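Local coordinates for protein cytochrome P450 reductase (Amycolatopsis methanolica 239, PDB 5OGX) that passes electrons from NADH through FAD and a [2Fe-2S] cluster to the cytochrome P450 partner that O-demethylates guaiacol and other lignin-derived aromatics, at residues 312-317 against 327-332. Residues are numbered along the deposited sequence; the frame is centred on the assembly and turned at random.
With FAD (flavin-adenine dinucleotide), chain B.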
ATOM      1  N   ALA A 312     -13.167   8.873  -3.811  1.00 20.72           N
ATOM      2  CA  ALA A 312     -14.450   9.329  -3.286  1.00 22.67           C
ATOM      3  C   ALA A 312     -14.402   9.447  -1.769  1.00 23.30           C
ATOM      4  O   ALA A 312     -14.950  10.400  -1.193  1.00 24.68           O
ATOM      5  CB  ALA A 312     -15.567   8.379  -3.721  1.00 22.46           C
ATOM      6  N   GLY A 313     -13.728   8.495  -1.115  1.00 22.86           N
ATOM      7  CA  GLY A 313     -13.618   8.534   0.333  1.00 22.70           C
ATOM      8  C   GLY A 313     -12.841   9.737   0.832  1.00 22.80           C
ATOM      9  O   GLY A 313     -13.228  10.363   1.818  1.00 20.47           O
ATOM     10  N   VAL A 314     -11.735  10.079   0.152  1.00 18.83           N
ATOM     11  CA  VAL A 314     -10.970  11.265   0.537  1.00 20.35           C
ATOM     12  C   VAL A 314     -11.857  12.503   0.499  1.00 21.98           C
ATOM     13  O   VAL A 314     -11.847  13.337   1.415  1.00 21.61           O
ATOM     14  CB  VAL A 314      -9.738  11.435  -0.375  1.00 18.65           C
ATOM     15  CG1 VAL A 314      -9.167  12.839  -0.231  1.00 22.73           C
ATOM     16  CG2 VAL A 314      -8.685  10.392  -0.046  1.00 21.82           C
ATOM     17  N   LYS A 315     -12.629  12.657  -0.576  1.00 21.52           N
ATOM     18  CA  LYS A 315     -13.452  13.853  -0.686  1.00 25.83           C
ATOM     19  C   LYS A 315     -14.529  13.879   0.392  1.00 23.95           C
ATOM     20  O   LYS A 315     -14.842  14.945   0.933  1.00 23.54           O
ATOM     21  CB  LYS A 315     -14.060  13.944  -2.088  1.00 29.73           C
ATOM     22  CG  LYS A 315     -13.002  14.333  -3.115  1.00 30.34           C
ATOM     23  CD  LYS A 315     -13.458  14.151  -4.548  1.00 34.50           C
ATOM     24  CE  LYS A 315     -12.247  14.131  -5.475  1.00 34.85           C
ATOM     25  NZ  LYS A 315     -12.612  14.111  -6.920  1.00 33.54           N
ATOM     26  N   ALA A 316     -15.096  12.720   0.722  1.00 19.00           N
ATOM     27  CA  ALA A 316     -16.104  12.672   1.777  1.00 27.20           C
ATOM     28  C   ALA A 316     -15.506  13.037   3.129  1.00 23.77           C
ATOM     29  O   ALA A 316     -16.120  13.793   3.896  1.00 25.42           O
ATOM     30  CB  ALA A 316     -16.746  11.288   1.836  1.00 22.72           C
ATOM     31  N   PHE A 317     -14.328  12.491   3.449  1.00 21.50           N
ATOM     32  CA  PHE A 317     -13.627  12.900   4.667  1.00 20.11           C
ATOM     33  C   PHE A 317     -13.460  14.418   4.714  1.00 23.38           C
ATOM     34  O   PHE A 317     -13.709  15.060   5.740  1.00 21.33           O
ATOM     35  CB  PHE A 317     -12.251  12.238   4.737  1.00 17.18           C
ATOM     36  CG  PHE A 317     -12.252  10.777   5.117  1.00 21.30           C
ATOM     37  CD1 PHE A 317     -13.407  10.117   5.487  1.00 26.83           C
ATOM     38  CD2 PHE A 317     -11.051  10.078   5.111  1.00 25.57           C
ATOM     39  CE1 PHE A 317     -13.367   8.772   5.848  1.00 28.21           C
ATOM     40  CE2 PHE A 317     -11.002   8.748   5.482  1.00 25.96           C
ATOM     41  CZ  PHE A 317     -12.160   8.100   5.840  1.00 24.78           C
ATOM     42  N   ILE A 327      -5.016  12.756   6.050  1.00 15.19           N
ATOM     43  CA  ILE A 327      -5.688  11.783   5.204  1.00 14.54           C
ATOM     44  C   ILE A 327      -4.631  11.018   4.431  1.00 20.25           C
ATOM     45  O   ILE A 327      -3.802  11.616   3.729  1.00 21.86           O
ATOM     46  CB  ILE A 327      -6.696  12.455   4.266  1.00 14.69           C
ATOM     47  CG1 ILE A 327      -7.766  13.194   5.077  1.00 16.59           C
ATOM     48  CG2 ILE A 327      -7.276  11.441   3.291  1.00 18.43           C
ATOM     49  CD1 ILE A 327      -8.746  14.008   4.237  1.00 18.99           C
ATOM     50  N   HIS A 328      -4.672   9.701   4.541  1.00 12.77           N
ATOM     51  CA  HIS A 328      -3.673   8.817   3.953  1.00 14.04           C
ATOM     52  C   HIS A 328      -4.361   7.852   2.997  1.00 16.74           C
ATOM     53  O   HIS A 328      -5.454   7.364   3.287  1.00 16.18           O
ATOM     54  CB  HIS A 328      -2.936   8.038   5.063  1.00 16.66           C
ATOM     55  CG  HIS A 328      -2.444   8.905   6.182  1.00 19.40           C
ATOM     56  ND1 HIS A 328      -1.134   9.334   6.273  1.00 25.48           N
ATOM     57  CD2 HIS A 328      -3.086   9.432   7.254  1.00 19.42           C
ATOM     58  CE1 HIS A 328      -0.991  10.080   7.357  1.00 24.64           C
ATOM     59  NE2 HIS A 328      -2.161  10.160   7.965  1.00 24.42           N
ATOM     60  N   ARG A 329      -3.726   7.559   1.854  1.00 14.88           N
ATOM     61  CA  ARG A 329      -4.393   6.793   0.795  1.00 17.29           C
ATOM     62  C   ARG A 329      -3.464   5.739   0.227  1.00 18.33           C
ATOM     63  O   ARG A 329      -2.268   5.996   0.052  1.00 17.18           O
ATOM     64  CB  ARG A 329      -4.842   7.681  -0.395  1.00 27.18           C
ATOM     65  CG  ARG A 329      -5.223   9.110  -0.072  1.00 37.07           C
ATOM     66  CD  ARG A 329      -4.676  10.108  -1.096  1.00 33.49           C
ATOM     67  NE  ARG A 329      -5.214  11.445  -0.840  1.00 37.89           N
ATOM     68  CZ  ARG A 329      -4.822  12.220   0.168  1.00 39.44           C
ATOM     69  NH1 ARG A 329      -3.865  11.812   0.989  1.00 40.50           N
ATOM     70  NH2 ARG A 329      -5.374  13.409   0.342  1.00 48.90           N
ATOM     71  N   GLU A 330      -4.029   4.571  -0.100  1.00 14.68           N
ATOM     72  CA  GLU A 330      -3.343   3.530  -0.867  1.00 16.64           C
ATOM     73  C   GLU A 330      -4.317   3.014  -1.921  1.00 18.66           C
ATOM     74  O   GLU A 330      -5.319   2.369  -1.597  1.00 17.83           O
ATOM     75  CB  GLU A 330      -2.852   2.382   0.027  1.00 16.64           C
ATOM     76  CG  GLU A 330      -2.019   1.348  -0.731  1.00 18.98           C
ATOM     77  CD  GLU A 330      -0.555   1.768  -0.813  1.00 24.05           C
ATOM     78  OE1 GLU A 330      -0.286   2.881  -1.311  1.00 23.15           O
ATOM     79  OE2 GLU A 330       0.318   1.002  -0.359  1.00 21.64           O
ATOM     80  N   LYS A 331      -4.050   3.290  -3.194  1.00 15.81           N
ATOM     81  CA  LYS A 331      -4.974   2.861  -4.242  1.00 13.14           C
ATOM     82  C   LYS A 331      -4.489   1.583  -4.915  1.00 15.48           C
ATOM     83  O   LYS A 331      -3.345   1.520  -5.384  1.00 17.70           O
ATOM     84  CB  LYS A 331      -5.159   3.962  -5.285  1.00 16.66           C
ATOM     85  CG  LYS A 331      -5.460   5.313  -4.670  1.00 22.66           C
ATOM     86  CD  LYS A 331      -5.423   6.378  -5.745  1.00 36.10           C
ATOM     87  CE  LYS A 331      -6.295   7.543  -5.394  1.00 44.60           C
ATOM     88  NZ  LYS A 331      -5.794   8.776  -6.062  1.00 50.82           N
ATOM     89  N   PHE A 332      -5.368   0.575  -4.964  1.00 16.17           N
ATOM     90  CA  PHE A 332      -5.099  -0.698  -5.640  1.00 16.75           C
ATOM     91  C   PHE A 332      -5.377  -0.524  -7.139  1.00 20.98           C
ATOM     92  O   PHE A 332      -6.282  -1.127  -7.721  1.00 23.85           O
ATOM     93  CB  PHE A 332      -5.958  -1.823  -5.057  1.00 17.22           C
ATOM     94  CG  PHE A 332      -5.545  -2.287  -3.667  1.00 18.14           C
ATOM     95  CD1 PHE A 332      -4.502  -1.691  -2.998  1.00 19.82           C
ATOM     96  CD2 PHE A 332      -6.219  -3.344  -3.055  1.00 25.41           C
ATOM     97  CE1 PHE A 332      -4.110  -2.126  -1.730  1.00 23.81           C
ATOM     98  CE2 PHE A 332      -5.846  -3.793  -1.794  1.00 25.50           C
ATOM     99  CZ  PHE A 332      -4.792  -3.180  -1.129  1.00 25.96           C
TER
HETATM  100  PA  FAD B 401      -5.071  -8.181 -14.366  1.00 24.50           P
HETATM  101  O1A FAD B 401      -4.669  -9.258 -15.345  1.00 26.14           O
HETATM  102  O2A FAD B 401      -4.073  -7.055 -14.245  1.00 25.24           O
HETATM  103  O5B FAD B 401      -6.527  -7.528 -14.781  1.00 30.05           O
HETATM  104  C5B FAD B 401      -7.456  -8.312 -15.495  1.00 38.67           C
HETATM  105  C4B FAD B 401      -8.580  -7.360 -15.998  1.00 38.27           C
HETATM  106  O4B FAD B 401      -9.319  -6.985 -14.989  1.00 37.13           O
HETATM  107  C3B FAD B 401      -7.966  -6.069 -16.566  1.00 37.85           C
HETATM  108  O3B FAD B 401      -8.713  -5.651 -17.619  1.00 41.77           O
HETATM  109  C2B FAD B 401      -8.025  -5.073 -15.382  1.00 37.04           C
HETATM  110  O2B FAD B 401      -8.016  -3.655 -15.853  1.00 38.16           O
HETATM  111  C1B FAD B 401      -9.124  -5.398 -14.753  1.00 36.67           C
HETATM  112  N9A FAD B 401      -8.992  -5.266 -13.325  1.00 39.76           N
HETATM  113  C8A FAD B 401      -7.848  -5.211 -12.631  1.00 38.28           C
HETATM  114  N7A FAD B 401      -8.161  -5.119 -11.331  1.00 35.07           N
HETATM  115  C5A FAD B 401      -9.503  -5.132 -11.232  1.00 39.77           C
HETATM  116  C6A FAD B 401     -10.334  -5.065 -10.139  1.00 42.04           C
HETATM  117  N6A FAD B 401     -10.220  -4.957  -8.696  1.00 39.40           N
HETATM  118  N1A FAD B 401     -11.650  -5.101 -10.303  1.00 44.55           N
HETATM  119  C2A FAD B 401     -12.178  -5.199 -11.549  1.00 44.12           C
HETATM  120  N3A FAD B 401     -11.364  -5.268 -12.633  1.00 40.84           N
HETATM  121  C4A FAD B 401     -10.021  -5.232 -12.460  1.00 40.02           C
HETATM  122  N1  FAD B 401      -4.805  -6.646  -4.647  1.00 16.86           N
HETATM  123  C2  FAD B 401      -5.188  -7.577  -3.592  1.00 18.20           C
HETATM  124  O2  FAD B 401      -5.963  -8.445  -3.815  1.00 22.83           O
HETATM  125  N3  FAD B 401      -4.584  -7.441  -2.259  1.00 16.94           N
HETATM  126  C4  FAD B 401      -3.646  -6.413  -1.929  1.00 18.76           C
HETATM  127  O4  FAD B 401      -3.192  -6.325  -0.837  1.00 19.96           O
HETATM  128  C4X FAD B 401      -3.291  -5.457  -3.023  1.00 14.36           C
HETATM  129  N5  FAD B 401      -2.334  -4.432  -2.740  1.00 15.91           N
HETATM  130  C5X FAD B 401      -2.009  -3.499  -3.815  1.00 15.95           C
HETATM  131  C6  FAD B 401      -1.122  -2.458  -3.522  1.00 15.55           C
HETATM  132  C7  FAD B 401      -0.820  -1.576  -4.562  1.00 15.55           C
HETATM  133  C7M FAD B 401       0.174  -0.522  -4.074  1.00 18.42           C
HETATM  134  C8  FAD B 401      -1.375  -1.726  -5.831  1.00 16.15           C
HETATM  135  C8M FAD B 401      -0.975  -0.721  -6.903  1.00 15.34           C
HETATM  136  C9  FAD B 401      -2.265  -2.757  -6.113  1.00 18.34           C
HETATM  137  C9A FAD B 401      -2.580  -3.631  -5.092  1.00 16.19           C
HETATM  138  N10 FAD B 401      -3.523  -4.719  -5.403  1.00 15.24           N
HETATM  139  C10 FAD B 401      -3.870  -5.603  -4.341  1.00 14.70           C
HETATM  140  C1' FAD B 401      -4.059  -4.909  -6.762  1.00 17.41           C
HETATM  141  C2' FAD B 401      -3.121  -6.059  -7.327  1.00 18.65           C
HETATM  142  O2' FAD B 401      -1.754  -5.687  -7.435  1.00 18.72           O
HETATM  143  C3' FAD B 401      -3.534  -6.589  -8.718  1.00 20.78           C
HETATM  144  O3' FAD B 401      -3.756  -5.488  -9.552  1.00 19.97           O
HETATM  145  C4' FAD B 401      -4.817  -7.439  -8.640  1.00 20.99           C
HETATM  146  O4' FAD B 401      -4.586  -8.582  -7.860  1.00 20.34           O
HETATM  147  C5' FAD B 401      -5.276  -7.881 -10.046  1.00 21.87           C
HETATM  148  O5' FAD B 401      -4.165  -8.385 -10.761  1.00 21.66           O
HETATM  149  P   FAD B 401      -4.406  -9.539 -11.902  1.00 22.20           P
HETATM  150  O1P FAD B 401      -3.087  -9.783 -12.583  1.00 23.28           O
HETATM  151  O2P FAD B 401      -5.091 -10.750 -11.315  1.00 24.67           O
HETATM  152  O3P FAD B 401      -5.475  -8.860 -12.940  1.00 22.00           O
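Ile327 CG2 lies at the edge of the Phe317 ring, near its plane; within its own strand the same methyl sits over one face of the Arg329 guanidinium, towards the rim. Val314 CG2 meets that guanidinium obliquely, while Val314 CG1 comes within 3.9 Å of Arg329 NH2. Val314 CG2 is wedged between two strand residues, lying 3.8 Å from Ile327 CG2 and 3.7 Å from Arg329 CG. A beta-branched valine suits this place because its two methyls span the arginine, CG1 near NH2 and CG2 on the stem, while CG2 also reaches Ile327: CG1 stands anti to the backbone N (chi1 165°), leaving CG2 beside that nitrogen. The Val314 and Arg329 side chains cross at about a right angle. Arginine serves at this margin because its aliphatic stem packs on the valine while the bent chain carries NH1 back to Ile327 O, 2.7 Å away in a weak bond (117° at the hydrogen). Deeper in, Phe317 CB meets Ile327 CD1 at 4.0 Å, and the phenyl ring continues to Leu303, Val211 and Ile213.

Helix 307-319 and strand 327-331 are the second and third elements of a right-handed beta-alpha-beta crossover that starts with strand 300-305, in the NAD-binding domain of this ferredoxin reductase-like fold. Their short axes run nearly antiparallel (171°), and the strand ends the parallel sheet.

Just past this strand, Phe332 lays one face against the flavin, its CE1 3.1 Å from FAD N5, the flat aromatic matching the flat isoalloxazine. A serine here would probably leave the flavin side facing it without aromatic cover around N5 and the central ring. Nearby, Lys331 O approaches the flavin methyl C8M at 3.6 Å, while the Lys331 ammonium turns to Glu311 in a salt bridge.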